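Local coordinates for BauA (Acinetobacter baumannii, PDB 6HCP), which probably takes up iron as a TonB-dependent outer-membrane receptor for the siderophore complex ferric preacinetobactin, at residues 100-114 and 122-134. Residues are numbered along the deposited sequence; the frame is centred on the assembly and turned at random.
Sequences WSENYYIRGYASSTN and FGITPFYRTSPEM. With EDO (1,2-ethanediol), chain G.
Y128 leans across S101 and lies between W100 and F127. Its CB meets CB of S101 at 3.5 Å and also touches W100 O. CG and CD1 both lie against S101 CB, and T113 OG1 meets the ring edge at CD1, near its plane. CD2 touches W100 O. Further out, CE2 meets W100 CE3, and CE1 and CZ take the edge of the W100 indole, with W100 CZ3 at 3.9 Å from Y128 CZ. This is a T-shaped pair, planes at 74°, with the tyrosine giving its face. F127 CD2 sits over the centre of the opposite face. At the tip, Y128 OH is 4.1 Å from W100 CZ3.

Both segments belong to the plug domain that fills the barrel of a TonB-dependent receptor. Their contact joins the loops flanking the hairpin 105-106/109-110 to the loop leading into strand 135-142. The R129 guanidinium bonds G99, and its salt bridge to D249 ties this loop to the barrel.

E102 N donates to Y128 O at 2.9 Å, almost straight. The extended E102 side chain brings OE2 to T130 N at 3.1 Å, while its OE1 is hydrogen-bonded to T81 OG1. F127 O takes two donors, T113 OG1 in the carbonyl plane at 2.7 Å and N114 ND2 tilted out of it. With N114 CG anti to its carbonyl carbon (chi1 -73°), the amide reaches F127, and ND2 lies over the centre of that ring, 3.2 Å above its plane.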
ATOM      1  N   TRP A 100       9.541  20.700 -15.589  1.00 25.14           N
ATOM      2  CA  TRP A 100       9.603  22.145 -15.794  1.00 25.74           C
ATOM      3  C   TRP A 100       8.428  22.656 -16.639  1.00 28.22           C
ATOM      4  O   TRP A 100       8.199  23.862 -16.722  1.00 27.72           O
ATOM      5  CB  TRP A 100      10.960  22.532 -16.381  1.00 24.53           C
ATOM      6  CG  TRP A 100      11.371  21.723 -17.569  1.00 25.24           C
ATOM      7  CD1 TRP A 100      12.168  20.618 -17.588  1.00 25.72           C
ATOM      8  CD2 TRP A 100      11.034  21.994 -18.941  1.00 23.81           C
ATOM      9  NE1 TRP A 100      12.332  20.170 -18.870  1.00 23.63           N
ATOM     10  CE2 TRP A 100      11.719  21.044 -19.725  1.00 22.48           C
ATOM     11  CE3 TRP A 100      10.304  23.001 -19.581  1.00 26.31           C
ATOM     12  CZ2 TRP A 100      11.575  20.988 -21.109  1.00 27.00           C
ATOM     13  CZ3 TRP A 100      10.163  22.945 -20.955  1.00 27.47           C
ATOM     14  CH2 TRP A 100      10.769  21.935 -21.703  1.00 26.80           C
ATOM     15  N   SER A 101       7.665  21.747 -17.244  1.00 23.44           N
ATOM     16  CA  SER A 101       6.414  22.088 -17.915  1.00 24.70           C
ATOM     17  C   SER A 101       5.519  20.860 -17.931  1.00 23.71           C
ATOM     18  O   SER A 101       5.996  19.743 -17.735  1.00 24.34           O
ATOM     19  CB  SER A 101       6.616  22.595 -19.334  1.00 26.50           C
ATOM     20  OG  SER A 101       6.823  21.516 -20.244  1.00 25.63           O
ATOM     21  N   GLU A 102       4.253  21.070 -18.298  1.00 21.91           N
ATOM     22  CA  GLU A 102       3.375  19.958 -18.683  1.00 23.20           C
ATOM     23  C   GLU A 102       3.854  19.430 -20.039  1.00 25.83           C
ATOM     24  O   GLU A 102       4.594  20.104 -20.770  1.00 24.00           O
ATOM     25  CB  GLU A 102       1.913  20.395 -18.804  1.00 23.55           C
ATOM     26  CG  GLU A 102       1.339  21.031 -17.542  1.00 28.56           C
ATOM     27  CD  GLU A 102      -0.165  21.234 -17.586  1.00 31.53           C
ATOM     28  OE1 GLU A 102      -0.848  20.269 -17.966  1.00 37.08           O
ATOM     29  OE2 GLU A 102      -0.662  22.357 -17.224  1.00 28.73           O
ATOM     30  N   ASN A 103       3.492  18.187 -20.328  1.00 23.57           N
ATOM     31  CA  ASN A 103       3.904  17.565 -21.582  1.00 24.15           C
ATOM     32  C   ASN A 103       2.834  16.579 -22.029  1.00 23.72           C
ATOM     33  O   ASN A 103       2.613  15.558 -21.381  1.00 24.83           O
ATOM     34  CB  ASN A 103       5.242  16.843 -21.462  1.00 22.89           C
ATOM     35  CG  ASN A 103       5.721  16.298 -22.800  1.00 25.23           C
ATOM     36  OD1 ASN A 103       5.622  16.984 -23.809  1.00 25.83           O
ATOM     37  ND2 ASN A 103       6.186  15.060 -22.834  1.00 21.67           N
ATOM     38  N   TYR A 104       2.137  16.895 -23.122  1.00 22.21           N
ATOM     39  CA  TYR A 104       1.156  15.972 -23.672  1.00 22.79           C
ATOM     40  C   TYR A 104       1.126  16.047 -25.209  1.00 27.43           C
ATOM     41  O   TYR A 104       1.557  17.007 -25.822  1.00 25.61           O
ATOM     42  CB  TYR A 104      -0.243  16.236 -23.102  1.00 23.97           C
ATOM     43  CG  TYR A 104      -0.703  17.668 -23.164  1.00 25.03           C
ATOM     44  CD1 TYR A 104      -1.378  18.167 -24.265  1.00 23.35           C
ATOM     45  CD2 TYR A 104      -0.517  18.522 -22.091  1.00 29.19           C
ATOM     46  CE1 TYR A 104      -1.723  19.506 -24.357  1.00 25.26           C
ATOM     47  CE2 TYR A 104      -0.903  19.852 -22.152  1.00 29.67           C
ATOM     48  CZ  TYR A 104      -1.503  20.353 -23.287  1.00 27.43           C
ATOM     49  OH  TYR A 104      -1.856  21.683 -23.345  1.00 29.67           O
ATOM     50  N   TYR A 105       0.726  14.921 -25.794  1.00 21.25           N
ATOM     51  CA  TYR A 105       0.494  14.736 -27.200  1.00 22.25           C
ATOM     52  C   TYR A 105      -1.009  14.550 -27.423  1.00 25.89           C
ATOM     53  O   TYR A 105      -1.688  13.918 -26.604  1.00 23.09           O
ATOM     54  CB  TYR A 105       1.231  13.497 -27.708  1.00 20.65           C
ATOM     55  CG  TYR A 105       2.730  13.550 -27.610  1.00 22.33           C
ATOM     56  CD1 TYR A 105       3.375  13.316 -26.408  1.00 24.92           C
ATOM     57  CD2 TYR A 105       3.506  13.636 -28.753  1.00 21.48           C
ATOM     58  CE1 TYR A 105       4.756  13.321 -26.316  1.00 20.73           C
ATOM     59  CE2 TYR A 105       4.887  13.724 -28.674  1.00 25.22           C
ATOM     60  CZ  TYR A 105       5.516  13.505 -27.464  1.00 25.39           C
ATOM     61  OH  TYR A 105       6.870  13.530 -27.409  1.00 25.94           O
ATOM     62  N   ILE A 106      -1.501  15.042 -28.562  1.00 22.51           N
ATOM     63  CA  ILE A 106      -2.861  14.801 -29.019  1.00 21.19           C
ATOM     64  C   ILE A 106      -2.775  14.208 -30.434  1.00 23.25           C
ATOM     65  O   ILE A 106      -2.055  14.740 -31.282  1.00 23.05           O
ATOM     66  CB  ILE A 106      -3.692  16.106 -28.978  1.00 23.71           C
ATOM     67  CG1 ILE A 106      -3.652  16.764 -27.589  1.00 25.15           C
ATOM     68  CG2 ILE A 106      -5.114  15.831 -29.425  1.00 24.74           C
ATOM     69  CD1 ILE A 106      -4.349  18.097 -27.495  1.00 26.69           C
ATOM     70  N   ARG A 107      -3.455  13.074 -30.651  1.00 22.61           N
ATOM     71  CA  ARG A 107      -3.402  12.338 -31.909  1.00 22.99           C
ATOM     72  C   ARG A 107      -1.944  12.097 -32.322  1.00 24.92           C
ATOM     73  O   ARG A 107      -1.612  12.065 -33.519  1.00 24.68           O
ATOM     74  CB  ARG A 107      -4.178  13.078 -33.000  1.00 22.45           C
ATOM     75  CG  ARG A 107      -5.681  12.960 -32.817  1.00 26.16           C
ATOM     76  CD  ARG A 107      -6.491  13.380 -34.029  1.00 25.45           C
ATOM     77  NE  ARG A 107      -7.890  13.065 -33.823  1.00 25.73           N
ATOM     78  CZ  ARG A 107      -8.883  13.422 -34.627  1.00 27.46           C
ATOM     79  NH1 ARG A 107      -8.680  14.311 -35.593  1.00 26.18           N
ATOM     80  NH2 ARG A 107     -10.100  12.980 -34.360  1.00 25.34           N
ATOM     81  N   GLY A 108      -1.085  11.885 -31.319  1.00 22.78           N
ATOM     82  CA  GLY A 108       0.277  11.451 -31.526  1.00 21.72           C
ATOM     83  C   GLY A 108       1.231  12.558 -31.934  1.00 21.42           C
ATOM     84  O   GLY A 108       2.383  12.268 -32.281  1.00 24.32           O
ATOM     85  N   TYR A 109       0.791  13.816 -31.865  1.00 20.99           N
ATOM     86  CA  TYR A 109       1.645  14.963 -32.110  1.00 21.71           C
ATOM     87  C   TYR A 109       1.686  15.866 -30.873  1.00 25.42           C
ATOM     88  O   TYR A 109       0.679  16.041 -30.197  1.00 23.40           O
ATOM     89  CB  TYR A 109       1.123  15.799 -33.279  1.00 23.29           C
ATOM     90  CG  TYR A 109       1.345  15.174 -34.630  1.00 21.33           C
ATOM     91  CD1 TYR A 109       2.616  14.983 -35.132  1.00 24.59           C
ATOM     92  CD2 TYR A 109       0.269  14.740 -35.383  1.00 24.20           C
ATOM     93  CE1 TYR A 109       2.815  14.420 -36.378  1.00 22.11           C
ATOM     94  CE2 TYR A 109       0.454  14.132 -36.610  1.00 25.86           C
ATOM     95  CZ  TYR A 109       1.729  14.013 -37.125  1.00 25.08           C
ATOM     96  OH  TYR A 109       1.914  13.497 -38.375  1.00 30.47           O
ATOM     97  N   ALA A 110       2.828  16.515 -30.664  1.00 23.34           N
ATOM     98  CA  ALA A 110       2.984  17.442 -29.550  1.00 25.50           C
ATOM     99  C   ALA A 110       1.884  18.504 -29.621  1.00 24.62           C
ATOM    100  O   ALA A 110       1.503  18.970 -30.695  1.00 25.39           O
ATOM    101  CB  ALA A 110       4.360  18.067 -29.575  1.00 27.16           C
ATOM    102  N   SER A 111       1.334  18.841 -28.452  1.00 21.92           N
ATOM    103  CA  SER A 111       0.459  19.965 -28.282  1.00 23.71           C
ATOM    104  C   SER A 111       1.034  20.862 -27.186  1.00 27.64           C
ATOM    105  O   SER A 111       1.031  20.496 -26.007  1.00 25.80           O
ATOM    106  CB  SER A 111      -0.954  19.537 -27.955  1.00 25.48           C
ATOM    107  OG  SER A 111      -1.796  20.682 -27.776  1.00 24.86           O
ATOM    108  N   SER A 112       1.611  21.993 -27.595  1.00 25.27           N
ATOM    109  CA  SER A 112       2.417  22.823 -26.691  1.00 24.81           C
ATOM    110  C   SER A 112       1.521  23.511 -25.662  1.00 22.43           C
ATOM    111  O   SER A 112       0.447  24.066 -26.010  1.00 23.43           O
ATOM    112  CB  SER A 112       3.227  23.843 -27.479  1.00 24.92           C
ATOM    113  OG  SER A 112       3.891  24.758 -26.611  1.00 26.06           O
ATOM    114  N   THR A 113       2.025  23.614 -24.431  1.00 22.14           N
ATOM    115  CA  THR A 113       1.390  24.413 -23.407  1.00 24.14           C
ATOM    116  C   THR A 113       1.251  25.862 -23.872  1.00 24.29           C
ATOM    117  O   THR A 113       0.340  26.565 -23.456  1.00 25.38           O
ATOM    118  CB  THR A 113       2.161  24.310 -22.087  1.00 22.79           C
ATOM    119  OG1 THR A 113       3.526  24.703 -22.292  1.00 24.98           O
ATOM    120  CG2 THR A 113       2.086  22.903 -21.539  1.00 26.55           C
ATOM    121  N   ASN A 114       2.209  26.312 -24.683  1.00 23.67           N
ATOM    122  CA  ASN A 114       2.231  27.692 -25.169  1.00 26.15           C
ATOM    123  C   ASN A 114       1.017  28.006 -26.060  1.00 27.26           C
ATOM    124  O   ASN A 114       0.781  29.176 -26.360  1.00 26.20           O
ATOM    125  CB  ASN A 114       3.422  27.960 -26.089  1.00 28.13           C
ATOM    126  CG  ASN A 114       4.772  28.047 -25.427  1.00 31.14           C
ATOM    127  OD1 ASN A 114       5.764  28.206 -26.137  1.00 29.96           O
ATOM    128  ND2 ASN A 114       4.854  27.790 -24.126  1.00 28.40           N
ATOM    129  N   PHE A 122      -5.463  33.240 -27.981  0.50 25.59           N
ATOM    130  CA  PHE A 122      -4.143  32.661 -27.763  0.50 22.61           C
ATOM    131  C   PHE A 122      -3.202  33.717 -27.155  0.50 25.02           C
ATOM    132  O   PHE A 122      -3.483  34.918 -27.196  0.50 26.74           O
ATOM    133  CB  PHE A 122      -3.649  32.067 -29.083  0.50 20.70           C
ATOM    134  CG  PHE A 122      -4.501  30.938 -29.599  0.50 21.07           C
ATOM    135  CD1 PHE A 122      -5.613  31.181 -30.394  0.50 18.24           C
ATOM    136  CD2 PHE A 122      -4.247  29.631 -29.218  0.50 19.53           C
ATOM    137  CE1 PHE A 122      -6.444  30.151 -30.803  0.50 18.29           C
ATOM    138  CE2 PHE A 122      -5.076  28.597 -29.635  0.50 19.67           C
ATOM    139  CZ  PHE A 122      -6.149  28.850 -30.457  0.50 19.83           C
ATOM    140  N   GLY A 123      -2.153  33.249 -26.476  1.00 24.93           N
ATOM    141  CA  GLY A 123      -1.115  34.101 -25.917  1.00 26.94           C
ATOM    142  C   GLY A 123      -1.428  34.683 -24.538  1.00 27.56           C
ATOM    143  O   GLY A 123      -0.733  35.637 -24.109  1.00 28.65           O
ATOM    144  N   ILE A 124      -2.430  34.135 -23.830  1.00 26.38           N
ATOM    145  CA  ILE A 124      -2.872  34.677 -22.525  1.00 25.73           C
ATOM    146  C   ILE A 124      -2.517  33.730 -21.361  1.00 31.41           C
ATOM    147  O   ILE A 124      -2.254  34.178 -20.228  1.00 27.10           O
ATOM    148  CB  ILE A 124      -4.384  34.957 -22.537  1.00 25.04           C
ATOM    149  CG1 ILE A 124      -4.806  35.756 -23.772  1.00 28.97           C
ATOM    150  CG2 ILE A 124      -4.817  35.624 -21.246  1.00 29.25           C
ATOM    151  CD1 ILE A 124      -4.050  37.060 -23.905  1.00 31.81           C
ATOM    152  N   THR A 125      -2.669  32.430 -21.605  1.00 26.86           N
ATOM    153  CA  THR A 125      -2.540  31.372 -20.587  1.00 26.25           C
ATOM    154  C   THR A 125      -1.110  31.255 -20.082  1.00 27.05           C
ATOM    155  O   THR A 125      -0.146  31.650 -20.743  1.00 26.04           O
ATOM    156  CB  THR A 125      -3.031  30.031 -21.157  1.00 27.70           C
ATOM    157  OG1 THR A 125      -2.455  29.849 -22.449  1.00 29.46           O
ATOM    158  CG2 THR A 125      -4.535  29.945 -21.261  1.00 29.26           C
ATOM    159  N   PRO A 126      -0.900  30.634 -18.899  1.00 27.86           N
ATOM    160  CA  PRO A 126       0.451  30.397 -18.399  1.00 26.66           C
ATOM    161  C   PRO A 126       1.307  29.612 -19.401  1.00 23.86           C
ATOM    162  O   PRO A 126       0.790  28.770 -20.116  1.00 26.81           O
ATOM    163  CB  PRO A 126       0.200  29.624 -17.097  1.00 25.03           C
ATOM    164  CG  PRO A 126      -1.147  30.127 -16.652  1.00 26.68           C
ATOM    165  CD  PRO A 126      -1.941  30.248 -17.933  1.00 25.71           C
ATOM    166  N   PHE A 127       2.598  29.927 -19.442  1.00 25.15           N
ATOM    167  CA  PHE A 127       3.478  29.477 -20.522  1.00 25.24           C
ATOM    168  C   PHE A 127       3.675  27.950 -20.503  1.00 25.37           C
ATOM    169  O   PHE A 127       3.635  27.324 -21.538  1.00 22.95           O
ATOM    170  CB  PHE A 127       4.826  30.176 -20.397  1.00 26.32           C
ATOM    171  CG  PHE A 127       5.653  30.196 -21.656  1.00 28.08           C
ATOM    172  CD1 PHE A 127       5.363  31.081 -22.682  1.00 31.93           C
ATOM    173  CD2 PHE A 127       6.775  29.391 -21.787  1.00 25.75           C
ATOM    174  CE1 PHE A 127       6.198  31.174 -23.790  1.00 26.51           C
ATOM    175  CE2 PHE A 127       7.583  29.459 -22.909  1.00 29.75           C
ATOM    176  CZ  PHE A 127       7.286  30.347 -23.922  1.00 26.35           C
ATOM    177  N   TYR A 128       3.884  27.361 -19.319  1.00 22.47           N
ATOM    178  CA  TYR A 128       4.363  25.973 -19.232  1.00 26.30           C
ATOM    179  C   TYR A 128       3.468  25.085 -18.353  1.00 26.36           C
ATOM    180  O   TYR A 128       3.499  23.862 -18.504  1.00 25.26           O
ATOM    181  CB  TYR A 128       5.787  25.931 -18.685  1.00 23.43           C
ATOM    182  CG  TYR A 128       6.891  26.172 -19.673  1.00 22.03           C
ATOM    183  CD1 TYR A 128       6.777  25.826 -21.012  1.00 26.23           C
ATOM    184  CD2 TYR A 128       8.050  26.808 -19.267  1.00 24.38           C
ATOM    185  CE1 TYR A 128       7.833  25.995 -21.893  1.00 25.49           C
ATOM    186  CE2 TYR A 128       9.136  26.937 -20.115  1.00 25.73           C
ATOM    187  CZ  TYR A 128       9.006  26.586 -21.445  1.00 25.11           C
ATOM    188  OH  TYR A 128      10.064  26.778 -22.269  1.00 26.80           O
ATOM    189  N   ARG A 129       2.803  25.648 -17.338  1.00 25.28           N
ATOM    190  CA  ARG A 129       1.883  24.839 -16.518  1.00 24.97           C
ATOM    191  C   ARG A 129       0.763  25.727 -15.991  1.00 24.50           C
ATOM    192  O   ARG A 129       1.018  26.825 -15.540  1.00 29.05           O
ATOM    193  CB  ARG A 129       2.627  24.159 -15.361  1.00 25.75           C
ATOM    194  CG  ARG A 129       1.731  23.363 -14.410  1.00 26.55           C
ATOM    195  CD  ARG A 129       2.440  22.122 -13.878  1.00 33.22           C
ATOM    196  NE  ARG A 129       3.675  22.459 -13.210  1.00 34.48           N
ATOM    197  CZ  ARG A 129       4.867  21.970 -13.504  1.00 31.16           C
ATOM    198  NH1 ARG A 129       4.990  20.835 -14.194  1.00 29.83           N
ATOM    199  NH2 ARG A 129       5.922  22.561 -12.974  1.00 30.31           N
ATOM    200  N   THR A 130      -0.467  25.215 -16.077  1.00 26.45           N
ATOM    201  CA  THR A 130      -1.649  25.923 -15.698  1.00 26.47           C
ATOM    202  C   THR A 130      -2.401  25.123 -14.631  1.00 29.32           C
ATOM    203  O   THR A 130      -2.949  24.068 -14.929  1.00 26.11           O
ATOM    204  CB  THR A 130      -2.540  26.218 -16.918  1.00 27.56           C
ATOM    205  OG1 THR A 130      -1.791  27.043 -17.813  1.00 27.06           O
ATOM    206  CG2 THR A 130      -3.822  26.923 -16.531  1.00 29.63           C
ATOM    207  N   SER A 131      -2.568  25.729 -13.445  1.00 29.06           N
ATOM    208  CA  SER A 131      -3.461  25.165 -12.413  1.00 28.35           C
ATOM    209  C   SER A 131      -4.897  25.569 -12.731  1.00 32.45           C
ATOM    210  O   SER A 131      -5.164  26.684 -13.176  1.00 30.23           O
ATOM    211  CB  SER A 131      -3.034  25.581 -11.009  1.00 34.05           C
ATOM    212  OG  SER A 131      -3.640  24.730 -10.033  1.00 31.90           O
ATOM    213  N   PRO A 132      -5.856  24.629 -12.707  1.00 27.95           N
ATOM    214  CA  PRO A 132      -7.147  24.888 -13.341  1.00 27.43           C
ATOM    215  C   PRO A 132      -8.282  25.517 -12.510  1.00 27.91           C
ATOM    216  O   PRO A 132      -9.437  25.521 -12.980  1.00 30.49           O
ATOM    217  CB  PRO A 132      -7.593  23.485 -13.767  1.00 27.25           C
ATOM    218  CG  PRO A 132      -6.969  22.566 -12.745  1.00 31.10           C
ATOM    219  CD  PRO A 132      -5.646  23.203 -12.394  1.00 31.47           C
ATOM    220  N   GLU A 133      -7.948  26.172 -11.394  1.00 28.71           N
ATOM    221  CA  GLU A 133      -8.988  26.662 -10.456  1.00 30.31           C
ATOM    222  C   GLU A 133      -9.843  27.774 -11.076  1.00 32.32           C
ATOM    223  O   GLU A 133     -10.946  28.015 -10.617  1.00 34.08           O
ATOM    224  CB  GLU A 133      -8.357  27.174  -9.164  1.00 33.50           C
ATOM    225  CG  GLU A 133      -7.942  26.050  -8.232  1.00 34.92           C
ATOM    226  CD  GLU A 133      -6.579  25.460  -8.539  1.00 32.82           C
ATOM    227  OE1 GLU A 133      -5.911  25.939  -9.505  1.00 33.57           O
ATOM    228  OE2 GLU A 133      -6.135  24.589  -7.761  1.00 33.51           O
ATOM    229  N   MET A 134      -9.334  28.484 -12.078  1.00 30.15           N
ATOM    230  CA  MET A 134     -10.081  29.645 -12.585  1.00 30.54           C
ATOM    231  C   MET A 134     -10.968  29.283 -13.777  1.00 32.02           C
ATOM    232  O   MET A 134     -11.612  30.171 -14.350  1.00 30.23           O
ATOM    233  CB  MET A 134      -9.146  30.806 -12.941  1.00 34.85           C
ATOM    234  CG  MET A 134      -8.162  30.517 -14.050  1.00 34.25           C
ATOM    235  SD  MET A 134      -7.091  31.958 -14.391  1.00 37.40           S
ATOM    236  CE  MET A 134      -8.174  32.951 -15.401  1.00 32.44           C
TER
HETATM  237  C1  EDO G 804      -5.194  35.555 -31.318  1.00 41.61           C
HETATM  238  O1  EDO G 804      -5.775  34.409 -30.652  1.00 31.16           O
HETATM  239  C2  EDO G 804      -3.681  35.429 -31.408  1.00 37.85           C
HETATM  240  O2  EDO G 804      -3.299  34.512 -32.449  1.00 47.53           O
HETATM  241  O   HOH W   1       0.009  29.170 -22.779  1.00 29.01           O
HETATM  242  O   HOH W   2      -1.628  30.413 -26.757  1.00 28.43           O